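Local coordinates for sugar kinase MJ0406 (Methanococcus jannaschii, PDB 2C4E), which phosphorylates a broad range of nucleosides, most actively inosine, guanosine and cytidine, to their monophosphates, with ATP as the preferred phosphate donor, at residues 180-185 with 251-256; 134-139 with 155-160. One frame throughout, in Å; residues are numbered along the deposited sequence.

Contact 1: residues 180-185 with 251-256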
# COMPACT_ATOMS: atom_id res chain seq x y z
N THR A 180 8.48 -30.63 -16.20
CA THR A 180 8.86 -29.40 -16.86
C THR A 180 9.72 -29.70 -18.09
O THR A 180 10.61 -30.53 -18.02
CB THR A 180 9.67 -28.50 -15.91
OG1 THR A 180 8.83 -28.05 -14.84
CG2 THR A 180 10.06 -27.21 -16.60
N ASN A 181 9.43 -29.03 -19.20
CA ASN A 181 10.28 -29.07 -20.39
C ASN A 181 11.32 -27.95 -20.40
O ASN A 181 12.49 -28.23 -20.61
CB ASN A 181 9.44 -29.04 -21.68
CG ASN A 181 8.57 -30.25 -21.81
OD1 ASN A 181 9.02 -31.36 -22.24
ND2 ASN A 181 7.33 -30.10 -21.40
N PHE A 182 10.90 -26.71 -20.17
CA PHE A 182 11.82 -25.57 -20.10
C PHE A 182 11.79 -25.06 -18.68
O PHE A 182 10.74 -24.63 -18.21
CB PHE A 182 11.41 -24.39 -20.98
CG PHE A 182 11.11 -24.73 -22.42
CD1 PHE A 182 9.81 -24.98 -22.82
CD2 PHE A 182 12.11 -24.73 -23.37
CE1 PHE A 182 9.51 -25.27 -24.14
CE2 PHE A 182 11.81 -25.00 -24.72
CZ PHE A 182 10.53 -25.27 -25.09
N LEU A 183 12.93 -25.10 -18.00
CA LEU A 183 13.07 -24.62 -16.64
C LEU A 183 13.93 -23.37 -16.65
O LEU A 183 15.10 -23.41 -17.07
CB LEU A 183 13.70 -25.71 -15.78
CG LEU A 183 14.00 -25.37 -14.32
CD1 LEU A 183 12.67 -25.06 -13.60
CD2 LEU A 183 14.71 -26.55 -13.70
N PHE A 184 13.34 -22.27 -16.22
CA PHE A 184 14.03 -21.00 -16.09
C PHE A 184 14.29 -20.70 -14.62
O PHE A 184 13.40 -20.84 -13.79
CB PHE A 184 13.16 -19.87 -16.64
CG PHE A 184 12.89 -19.91 -18.13
CD1 PHE A 184 11.77 -20.59 -18.63
CD2 PHE A 184 13.69 -19.22 -19.02
CE1 PHE A 184 11.50 -20.61 -20.00
CE2 PHE A 184 13.42 -19.24 -20.37
CZ PHE A 184 12.33 -19.92 -20.86
N MET A 185 15.50 -20.26 -14.30
CA MET A 185 15.80 -19.75 -12.97
C MET A 185 16.87 -18.68 -13.08
O MET A 185 17.77 -18.78 -13.89
CB MET A 185 16.30 -20.87 -12.05
CG MET A 185 15.20 -21.78 -11.51
SD MET A 185 15.88 -22.92 -10.25
CE MET A 185 16.49 -24.17 -11.29
N ALA A 251 9.13 -14.17 -22.06
CA ALA A 251 8.21 -13.85 -23.14
C ALA A 251 8.88 -13.97 -24.50
O ALA A 251 8.35 -14.59 -25.42
CB ALA A 251 7.60 -12.46 -22.95
N GLY A 252 10.08 -13.39 -24.62
CA GLY A 252 10.82 -13.43 -25.87
C GLY A 252 11.27 -14.83 -26.23
O GLY A 252 11.13 -15.26 -27.38
N PHE A 253 11.80 -15.55 -25.23
CA PHE A 253 12.33 -16.89 -25.43
C PHE A 253 11.23 -17.83 -25.94
O PHE A 253 11.40 -18.55 -26.90
CB PHE A 253 12.90 -17.41 -24.12
CG PHE A 253 13.69 -18.68 -24.25
CD1 PHE A 253 15.07 -18.64 -24.18
CD2 PHE A 253 13.06 -19.91 -24.42
CE1 PHE A 253 15.81 -19.79 -24.31
CE2 PHE A 253 13.82 -21.06 -24.55
CZ PHE A 253 15.20 -20.99 -24.48
N LEU A 254 10.11 -17.83 -25.24
CA LEU A 254 8.99 -18.72 -25.56
C LEU A 254 8.30 -18.32 -26.87
O LEU A 254 7.86 -19.18 -27.63
CB LEU A 254 7.98 -18.71 -24.42
CG LEU A 254 8.53 -19.25 -23.10
CD1 LEU A 254 7.50 -19.05 -22.01
CD2 LEU A 254 8.87 -20.73 -23.24
N SER A 255 8.24 -17.03 -27.16
CA SER A 255 7.67 -16.56 -28.42
C SER A 255 8.51 -17.04 -29.60
O SER A 255 7.99 -17.52 -30.61
CB SER A 255 7.55 -15.03 -28.45
OG SER A 255 6.60 -14.56 -27.49
N ALA A 256 9.82 -16.89 -29.47
CA ALA A 256 10.76 -17.37 -30.47
C ALA A 256 10.65 -18.86 -30.63
O ALA A 256 10.70 -19.38 -31.75
CB ALA A 256 12.17 -16.99 -30.09
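F184 drives the edge of its ring into the face of F253, a T-shaped pair with centroids 5.2 Å apart and planes at 88°. The rim atoms CE2 and CZ do the touching. F184 CE2 stands 3.9 Å above the plane of the F253 ring, offset from its centre toward the rim, while F184 CZ makes the shortest contact, 3.6 Å to F253 CD2. F253 holds CG anti to its backbone N (chi1 -169°), which sets CG beside the carbonyl carbon; beyond the pair its ring packs on L263 and C266 of helix 263-277. On the same F184 ring, L254 CD2 lies at the edge, near the plane, 4.2 Å from F184 CE1. In the ribokinase fold of this PfkB-family kinase, strand 182-186 belongs to the central sheet and helix 245-258 lies against the sheet face that bears F182 and F184. The two segments run nearly antiparallel, at 164°, with axes 11.7 Å apart, a spacing bridged entirely by side chains. Packing is looser around F182. F182 CD2 is 4.2 Å from F253 CE2 and F182 CD1 is 4.4 Å from L254 CD2, both at an oblique slant to the F182 ring, which also makes an edge-to-face pair with Y257. The looser side is not a solvent side: all four touching residues are buried, and helix 44-54 packs on another side of helix 245-258 through A251 and S255. R250, the inferred transition-state stabiliser, immediately precedes segment 251-256, and its side chain lies about 4 Å from that of F184 at their nearest atoms.

Contact 2: residues 134-139 with 155-160; sequences VHIATG and NLVSFD
V134, H135 and I136 run parallel to V157, S158 and F159, the strand axes 4.6 Å apart and inclined at 20°. V134 and I136 make all four backbone bonds: their N atoms donate to L156 O and S158 O, and their O atoms accept from S158 N and D160 N. The last, D160 N to I136 O, is the longest at 3.3 Å. On one face H135, its CG anti to the backbone N (chi1 176°), offers ND1 to S158 OG at 2.7 Å. The hydroxyl lies at the ring edge near its plane, so the bond (angle 155°) fixes how the imidazole is turned; either atom could be the donor. With an alanine in place of H135, S158 OG would probably lose its mate on the neighbouring strand and a gap would open beside it. On the other face the contact is between the apolar side chains of I136, V157 and F159: I136 CD1 lies 4.0 Å from V157 CG1 and I136 CG2 3.8 Å from F159 CD1, and both I136 and V157 pack on helix 141-151. At one end V134 CG2 rests on N155 CB at 3.7 Å, while N155 ND2 bonds to T131 O and F129 O. At the other, D160 OD2 forms a salt bridge with R250, the inferred transition-state stabiliser. Strand 131-136, helix 141-151 and strand 156-159 form a beta-alpha-beta crossover in the central sheet of the ribokinase fold.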
# COMPACT_ATOMS: atom_id res chain seq x y z
N VAL A 134 2.49 -24.27 -22.09
CA VAL A 134 1.87 -23.77 -20.88
C VAL A 134 3.02 -23.26 -20.02
O VAL A 134 3.88 -24.04 -19.56
CB VAL A 134 1.10 -24.89 -20.16
CG1 VAL A 134 0.63 -24.44 -18.81
CG2 VAL A 134 -0.08 -25.35 -21.03
N HIS A 135 3.06 -21.95 -19.80
CA HIS A 135 4.09 -21.33 -19.00
C HIS A 135 3.53 -21.00 -17.63
O HIS A 135 2.52 -20.30 -17.52
CB HIS A 135 4.62 -20.06 -19.65
CG HIS A 135 5.61 -19.34 -18.81
ND1 HIS A 135 6.87 -19.84 -18.55
CD2 HIS A 135 5.52 -18.18 -18.12
CE1 HIS A 135 7.50 -19.02 -17.73
NE2 HIS A 135 6.71 -17.99 -17.48
N ILE A 136 4.22 -21.50 -16.61
CA ILE A 136 3.80 -21.47 -15.22
C ILE A 136 4.73 -20.53 -14.48
O ILE A 136 5.89 -20.85 -14.24
CB ILE A 136 3.85 -22.86 -14.62
CG1 ILE A 136 2.87 -23.75 -15.38
CG2 ILE A 136 3.49 -22.79 -13.12
CD1 ILE A 136 2.96 -25.24 -15.04
N ALA A 137 4.19 -19.37 -14.14
CA ALA A 137 4.93 -18.35 -13.45
C ALA A 137 4.54 -18.36 -11.98
O ALA A 137 3.89 -19.29 -11.50
CB ALA A 137 4.65 -17.01 -14.10
N THR A 138 4.96 -17.35 -11.24
CA THR A 138 4.64 -17.32 -9.82
C THR A 138 3.12 -17.27 -9.62
O THR A 138 2.39 -16.71 -10.42
CB THR A 138 5.31 -16.16 -9.09
OG1 THR A 138 5.12 -14.96 -9.83
CG2 THR A 138 6.81 -16.37 -9.02
N GLY A 139 2.67 -17.87 -8.55
CA GLY A 139 1.26 -18.01 -8.31
C GLY A 139 1.04 -18.85 -7.07
O GLY A 139 1.61 -18.55 -6.01
N ASN A 155 1.03 -30.61 -23.66
CA ASN A 155 1.63 -29.31 -23.96
C ASN A 155 3.05 -29.27 -23.46
O ASN A 155 3.38 -29.94 -22.48
CB ASN A 155 0.86 -28.19 -23.25
CG ASN A 155 -0.59 -28.49 -23.14
OD1 ASN A 155 -1.03 -29.14 -22.18
ND2 ASN A 155 -1.36 -28.09 -24.15
N LEU A 156 3.90 -28.46 -24.07
CA LEU A 156 5.21 -28.23 -23.48
C LEU A 156 5.01 -27.39 -22.23
O LEU A 156 4.22 -26.45 -22.25
CB LEU A 156 6.11 -27.49 -24.45
CG LEU A 156 6.54 -28.39 -25.62
CD1 LEU A 156 7.26 -27.54 -26.65
CD2 LEU A 156 7.46 -29.53 -25.14
N VAL A 157 5.68 -27.75 -21.15
CA VAL A 157 5.59 -27.02 -19.91
C VAL A 157 6.83 -26.18 -19.72
O VAL A 157 7.94 -26.68 -19.79
CB VAL A 157 5.42 -27.98 -18.73
CG1 VAL A 157 5.51 -27.23 -17.42
CG2 VAL A 157 4.08 -28.74 -18.88
N SER A 158 6.61 -24.89 -19.46
CA SER A 158 7.66 -23.96 -19.09
C SER A 158 7.38 -23.52 -17.65
O SER A 158 6.23 -23.29 -17.29
CB SER A 158 7.67 -22.76 -20.05
OG SER A 158 8.53 -21.73 -19.60
N PHE A 159 8.43 -23.42 -16.83
CA PHE A 159 8.27 -23.16 -15.40
C PHE A 159 9.42 -22.32 -14.89
O PHE A 159 10.57 -22.57 -15.22
CB PHE A 159 8.24 -24.49 -14.63
CG PHE A 159 8.20 -24.36 -13.15
CD1 PHE A 159 7.19 -23.64 -12.53
CD2 PHE A 159 9.17 -24.97 -12.36
CE1 PHE A 159 7.16 -23.52 -11.14
CE2 PHE A 159 9.14 -24.83 -10.96
CZ PHE A 159 8.13 -24.12 -10.37
N ASP A 160 9.12 -21.34 -14.07
CA ASP A 160 10.16 -20.67 -13.32
C ASP A 160 9.62 -20.49 -11.91
O ASP A 160 8.66 -19.78 -11.74
CB ASP A 160 10.49 -19.31 -13.92
CG ASP A 160 11.68 -18.63 -13.23
OD1 ASP A 160 12.01 -18.87 -12.03
OD2 ASP A 160 12.38 -17.82 -13.84
O HOH W 1 6.28 -20.51 -10.60

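Both contacts are buried in the core and meet in the same sheet, where strand 156-159 lies between strands 131-136 and 182-186. Contact 2 joins two sheet neighbours, chiefly by backbone bonds and one polar side-chain pair; contact 1 lays a helix on the sheet through aromatic and aliphatic groups alone. They touch directly: N181 N and V157 O (2.8 Å) and F182 O and F159 N (2.9 Å) make probable hydrogen bonds. Separately, the F184 ring packs on S158, with F184 CE1 3.2 Å from S158 OG. The polar pair of contact 2 therefore adjoins the aromatic cluster of contact 1. Both also come near R250, contact 1 by the nearness of F184, contact 2 by the salt bridge of D160.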